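Local coordinates for aerolysin-like protein (Bombina maxima, PDB 6LH8) that belongs to the aerolysin-like family of pore-forming proteins and probably acts in, or regulates, the formation of membrane pores in endolysosomes, at residues T82-Y85 with G86-E89; V7-D10 with K11-E14. All coordinates share one frame; numbering follows the deposited sequence.

Contact 1: residues T82-Y85 with G86-E89; sequences TFTY and GSLE
A tight reverse turn with a classic beta bulge leads the chain out of strand 81-84, and Thr84 meets Ser87 and Leu88 across it. Thr84 N donates to Leu88 O over 2.8 Å, in the carbonyl plane and on a lone pair. Thr84 O takes two bonds in return. Leu88 N lies 2.9 Å from Thr84 O, in the carbonyl plane. Ser87 N is 3.1 Å from Thr84 O and sits above that plane. The Ser87 bond closes a type II turn with Tyr85 and Gly86 at its corners. Gly86 has a positive phi of 93°, as the second corner needs.

With Ser87 and Leu88 both facing Thr84, the second limb carries one extra residue, beside the single antiparallel hydrogen-bonded pair of Thr84 and Leu88. Glu89 folds back under the turn. Glu89 OE2 accepts from Gly86 N over 2.9 Å, on the anti side of the carboxylate and somewhat out of plane. The carboxylate and the Tyr85 ring lie alongside each other with planes 11° apart, and Glu89 OE2 comes 3.4 Å from Tyr85 CD1. Tyr85 CG stands anti to its own N (chi1 173°), which carries the ring out beside Glu89. On the side of the turn away from the Glu89 carboxylate, one water joins Tyr85 O to Ser87 OG, and OG also touches Thr84 CG2 at 3.4 Å.

Leu88 O sits at the edge of the buried Phe83 ring, 3.3 Å from Phe83 CB. That ring also packs on His50 and Ile52 of strand 41-53. Backbone hydrogen bonds link Phe83 to Ile66 and Glu89 to Ile52.

Contact 2: residues V7-D10 with K11-E14; sequences VLWD and KEIE
Trp9 and Glu12 meet with the indole and the carboxylate almost perpendicular, their planes 87° apart. Glu12 OE1 approaches the six-membered ring of Trp9 and lies 3.6 Å from CE3. Glu12 swings CG away from its own N (chi1 177°) and runs on extended, which brings OE1 up to the indole. The same OE1 forms a salt bridge with Lys71, its main polar partner. On one face of the indole, Val7 CG1 stands over the centre of the six-membered ring.

Asp10 and Lys11 instead run side by side, with Asp10 OD1 3.9 Å from Lys11 CG. Their charged ends stay apart and make no salt bridge.

A short 3-10 turn overlaps an inverse gamma turn centred on Leu8, which is closed by a weak bond from Trp9 N to Val7 O. Lys11 N donates to Leu8 O over 2.9 Å and Glu12 N to Trp9 O over 3.1 Å. A water bridges Asp10 O and Glu12 O.

The turn interrupts strand 4-28, an outermost strand, within this chain, of the five-stranded antiparallel sheet. Leu8 and Ile13 hydrogen-bond through their backbones to Pro125 and Ser123 of the neighbouring strand 110-130.

Contact 2 comes first along the chain and contact 1 follows it. Both are local turns at the surface of an elongated protein built of strands and loops, without helices. Their centres are about 21 Å apart and their nearest atoms about 8 Å apart, so they do not touch. The two contacts adjoin the two outermost strands of the large sheet within the chain. Contact 2 lies in strand 4-28, while contact 1 links strand 81-84 of the small two-stranded sheet to strand 90-100. Their centres lie about 20 Å (contact 1) and about 17 Å (contact 2) from the centre of the chain.

Contact 1: residues T82-Y85 with G86-E89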
ATOM      1  N   THR A  82      -5.513  14.227  -6.227  1.00 22.75           N
ATOM      2  CA  THR A  82      -6.432  15.326  -5.953  1.00 25.83           C
ATOM      3  C   THR A  82      -7.607  14.799  -5.141  1.00 24.21           C
ATOM      4  O   THR A  82      -8.424  14.026  -5.647  1.00 25.57           O
ATOM      5  CB  THR A  82      -6.922  15.976  -7.243  1.00 31.12           C
ATOM      6  OG1 THR A  82      -5.793  16.428  -7.997  1.00 35.37           O
ATOM      7  CG2 THR A  82      -7.824  17.172  -6.929  1.00 33.69           C
ATOM      8  N   PHE A  83      -7.681  15.202  -3.880  1.00 21.57           N
ATOM      9  CA  PHE A  83      -8.874  14.987  -3.076  1.00 21.75           C
ATOM     10  C   PHE A  83      -9.805  16.185  -3.224  1.00 22.13           C
ATOM     11  O   PHE A  83      -9.382  17.294  -3.542  1.00 25.15           O
ATOM     12  CB  PHE A  83      -8.518  14.796  -1.600  1.00 20.48           C
ATOM     13  CG  PHE A  83      -7.528  13.682  -1.337  1.00 20.88           C
ATOM     14  CD1 PHE A  83      -7.937  12.364  -1.329  1.00 22.42           C
ATOM     15  CD2 PHE A  83      -6.201  13.966  -1.046  1.00 23.31           C
ATOM     16  CE1 PHE A  83      -7.031  11.334  -1.066  1.00 22.60           C
ATOM     17  CE2 PHE A  83      -5.276  12.944  -0.785  1.00 22.70           C
ATOM     18  CZ  PHE A  83      -5.697  11.623  -0.795  1.00 23.95           C
ATOM     19  N   THR A  84     -11.090  15.954  -2.989  1.00 18.85           N
ATOM     20  CA  THR A  84     -12.071  17.034  -2.920  1.00 19.43           C
ATOM     21  C   THR A  84     -12.785  16.891  -1.585  1.00 22.25           C
ATOM     22  O   THR A  84     -13.437  15.873  -1.340  1.00 22.27           O
ATOM     23  CB  THR A  84     -13.058  16.979  -4.091  1.00 25.89           C
ATOM     24  OG1 THR A  84     -12.349  17.199  -5.309  1.00 25.38           O
ATOM     25  CG2 THR A  84     -14.134  18.061  -3.954  1.00 22.84           C
ATOM     26  N   TYR A  85     -12.617  17.874  -0.700  1.00 21.10           N
ATOM     27  CA  TYR A  85     -13.239  17.781   0.611  1.00 19.96           C
ATOM     28  C   TYR A  85     -14.760  17.695   0.476  1.00 20.85           C
ATOM     29  O   TYR A  85     -15.385  18.495  -0.227  1.00 21.98           O
ATOM     30  CB  TYR A  85     -12.839  18.974   1.485  1.00 19.45           C
ATOM     31  CG  TYR A  85     -13.599  19.006   2.802  1.00 19.88           C
ATOM     32  CD1 TYR A  85     -13.648  17.872   3.620  1.00 22.73           C
ATOM     33  CD2 TYR A  85     -14.293  20.143   3.215  1.00 19.95           C
ATOM     34  CE1 TYR A  85     -14.359  17.876   4.799  1.00 22.22           C
ATOM     35  CE2 TYR A  85     -15.003  20.152   4.404  1.00 22.15           C
ATOM     36  CZ  TYR A  85     -15.031  19.006   5.192  1.00 25.01           C
ATOM     37  OH  TYR A  85     -15.734  18.970   6.376  1.00 24.11           O
ATOM     38  N   GLY A  86     -15.344  16.681   1.126  1.00 20.32           N
ATOM     39  CA  GLY A  86     -16.768  16.453   1.101  1.00 22.94           C
ATOM     40  C   GLY A  86     -17.262  15.495   0.032  1.00 24.37           C
ATOM     41  O   GLY A  86     -18.468  15.190   0.021  1.00 29.18           O
ATOM     42  N   SER A  87     -16.389  15.001  -0.858  1.00 21.40           N
ATOM     43  CA  SER A  87     -16.862  14.068  -1.883  1.00 25.93           C
ATOM     44  C   SER A  87     -15.824  13.070  -2.399  1.00 25.95           C
ATOM     45  O   SER A  87     -16.209  11.993  -2.862  1.00 27.46           O
ATOM     46  CB  SER A  87     -17.456  14.828  -3.077  1.00 28.61           C
ATOM     47  OG  SER A  87     -16.522  15.686  -3.696  1.00 30.83           O
ATOM     48  N   LEU A  88     -14.524  13.384  -2.360  1.00 22.42           N
ATOM     49  CA  LEU A  88     -13.511  12.392  -2.735  1.00 22.04           C
ATOM     50  C   LEU A  88     -12.366  12.522  -1.739  1.00 22.72           C
ATOM     51  O   LEU A  88     -11.532  13.420  -1.874  1.00 22.51           O
ATOM     52  CB  LEU A  88     -13.022  12.584  -4.166  1.00 22.37           C
ATOM     53  CG  LEU A  88     -12.271  11.440  -4.876  1.00 25.52           C
ATOM     54  CD1 LEU A  88     -10.853  11.233  -4.359  1.00 24.71           C
ATOM     55  CD2 LEU A  88     -13.048  10.135  -4.812  1.00 26.33           C
ATOM     56  N   GLU A  89     -12.322  11.619  -0.757  1.00 20.92           N
ATOM     57  CA  GLU A  89     -11.344  11.704   0.325  1.00 20.12           C
ATOM     58  C   GLU A  89     -10.468  10.467   0.427  1.00 23.10           C
ATOM     59  O   GLU A  89      -9.664  10.366   1.361  1.00 22.05           O
ATOM     60  CB  GLU A  89     -12.060  11.957   1.658  1.00 19.73           C
ATOM     61  CG  GLU A  89     -12.682  13.332   1.704  1.00 21.34           C
ATOM     62  CD  GLU A  89     -13.744  13.503   2.762  1.00 24.75           C
ATOM     63  OE1 GLU A  89     -13.998  12.546   3.537  1.00 24.17           O
ATOM     64  OE2 GLU A  89     -14.336  14.603   2.800  1.00 21.64           O
TER
HETATM   65  O   HOH W   1     -17.353  17.978  -2.216  1.00 29.04           O

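Contact 2: residues V7-D10 with K11-E14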
ATOM      1  N   VAL A   7       2.589  18.877   3.241  1.00 21.94           N
ATOM      2  CA  VAL A   7       2.545  17.729   4.147  1.00 24.07           C
ATOM      3  C   VAL A   7       3.753  17.804   5.069  1.00 23.40           C
ATOM      4  O   VAL A   7       4.877  18.039   4.607  1.00 24.07           O
ATOM      5  CB  VAL A   7       2.524  16.399   3.373  1.00 22.27           C
ATOM      6  CG1 VAL A   7       2.446  15.228   4.355  1.00 21.80           C
ATOM      7  CG2 VAL A   7       1.351  16.355   2.418  1.00 25.57           C
ATOM      8  N   LEU A   8       3.522  17.622   6.379  1.00 19.63           N
ATOM      9  CA  LEU A   8       4.598  17.652   7.377  1.00 19.84           C
ATOM     10  C   LEU A   8       5.129  16.234   7.575  1.00 23.05           C
ATOM     11  O   LEU A   8       4.859  15.555   8.569  1.00 22.10           O
ATOM     12  CB  LEU A   8       4.114  18.262   8.686  1.00 21.63           C
ATOM     13  CG  LEU A   8       3.322  19.581   8.599  1.00 24.13           C
ATOM     14  CD1 LEU A   8       3.033  20.143   9.976  1.00 27.50           C
ATOM     15  CD2 LEU A   8       4.054  20.616   7.735  1.00 26.80           C
ATOM     16  N   TRP A   9       5.939  15.802   6.605  1.00 20.88           N
ATOM     17  CA  TRP A   9       6.443  14.435   6.611  1.00 23.33           C
ATOM     18  C   TRP A   9       7.330  14.163   7.818  1.00 23.19           C
ATOM     19  O   TRP A   9       7.407  13.016   8.282  1.00 21.58           O
ATOM     20  CB  TRP A   9       7.213  14.164   5.322  1.00 25.62           C
ATOM     21  CG  TRP A   9       6.387  14.175   4.072  1.00 26.49           C
ATOM     22  CD1 TRP A   9       6.534  15.013   2.999  1.00 27.04           C
ATOM     23  CD2 TRP A   9       5.302  13.292   3.747  1.00 22.76           C
ATOM     24  NE1 TRP A   9       5.596  14.710   2.032  1.00 28.15           N
ATOM     25  CE2 TRP A   9       4.834  13.656   2.465  1.00 23.95           C
ATOM     26  CE3 TRP A   9       4.674  12.239   4.419  1.00 22.63           C
ATOM     27  CZ2 TRP A   9       3.771  12.999   1.841  1.00 24.99           C
ATOM     28  CZ3 TRP A   9       3.620  11.581   3.790  1.00 26.36           C
ATOM     29  CH2 TRP A   9       3.183  11.966   2.515  1.00 25.45           C
ATOM     30  N   ASP A  10       8.001  15.195   8.356  1.00 23.65           N
ATOM     31  CA  ASP A  10       8.829  14.929   9.529  1.00 28.65           C
ATOM     32  C   ASP A  10       7.996  14.630  10.767  1.00 23.48           C
ATOM     33  O   ASP A  10       8.557  14.187  11.777  1.00 22.68           O
ATOM     34  CB  ASP A  10       9.792  16.091   9.813  1.00 31.29           C
ATOM     35  CG  ASP A  10       9.091  17.366  10.232  1.00 35.98           C
ATOM     36  OD1 ASP A  10       8.000  17.666   9.701  1.00 36.40           O
ATOM     37  OD2 ASP A  10       9.652  18.095  11.076  1.00 45.01           O
ATOM     38  N   LYS A  11       6.684  14.862  10.717  1.00 19.82           N
ATOM     39  CA  LYS A  11       5.774  14.545  11.810  1.00 20.17           C
ATOM     40  C   LYS A  11       5.019  13.237  11.584  1.00 17.97           C
ATOM     41  O   LYS A  11       4.032  12.974  12.285  1.00 19.81           O
ATOM     42  CB  LYS A  11       4.779  15.687  12.013  1.00 18.60           C
ATOM     43  CG  LYS A  11       5.401  16.983  12.531  1.00 21.44           C
ATOM     44  CD  LYS A  11       5.965  16.773  13.935  1.00 26.38           C
ATOM     45  CE  LYS A  11       6.562  18.053  14.517  1.00 32.48           C
ATOM     46  NZ  LYS A  11       7.428  17.774  15.706  1.00 32.98           N
ATOM     47  N   GLU A  12       5.466  12.419  10.627  1.00 19.80           N
ATOM     48  CA  GLU A  12       4.779  11.179  10.275  1.00 17.57           C
ATOM     49  C   GLU A  12       4.718  10.220  11.458  1.00 19.43           C
ATOM     50  O   GLU A  12       5.692  10.061  12.202  1.00 19.36           O
ATOM     51  CB  GLU A  12       5.493  10.507   9.102  1.00 22.80           C
ATOM     52  CG  GLU A  12       4.902   9.159   8.704  1.00 25.83           C
ATOM     53  CD  GLU A  12       5.469   8.637   7.405  1.00 31.51           C
ATOM     54  OE1 GLU A  12       5.120   9.184   6.340  1.00 32.35           O
ATOM     55  OE2 GLU A  12       6.262   7.673   7.454  1.00 35.07           O
ATOM     56  N   ILE A  13       3.565   9.569  11.617  1.00 16.61           N
ATOM     57  CA  ILE A  13       3.320   8.587  12.671  1.00 17.19           C
ATOM     58  C   ILE A  13       3.379   7.205  12.041  1.00 22.35           C
ATOM     59  O   ILE A  13       2.787   6.970  10.976  1.00 20.55           O
ATOM     60  CB  ILE A  13       1.955   8.810  13.349  1.00 19.48           C
ATOM     61  CG1 ILE A  13       1.929  10.161  14.069  1.00 18.56           C
ATOM     62  CG2 ILE A  13       1.615   7.631  14.303  1.00 20.86           C
ATOM     63  CD1 ILE A  13       0.489  10.605  14.485  1.00 22.16           C
ATOM     64  N   GLU A  14       4.086   6.286  12.700  1.00 20.34           N
ATOM     65  CA  GLU A  14       4.121   4.883  12.292  1.00 23.82           C
ATOM     66  C   GLU A  14       2.920   4.191  12.924  1.00 23.51           C
ATOM     67  O   GLU A  14       2.919   3.882  14.117  1.00 28.01           O
ATOM     68  CB  GLU A  14       5.440   4.240  12.718  1.00 27.22           C
ATOM     69  CG  GLU A  14       5.570   2.758  12.411  1.00 29.42           C
ATOM     70  CD  GLU A  14       6.876   2.176  12.941  1.00 32.25           C
ATOM     71  OE1 GLU A  14       7.350   2.639  14.006  1.00 29.26           O
ATOM     72  OE2 GLU A  14       7.436   1.274  12.285  1.00 32.38           O
TER
HETATM   73  O   HOH W   2       8.256  11.334  12.280  1.00 20.14           O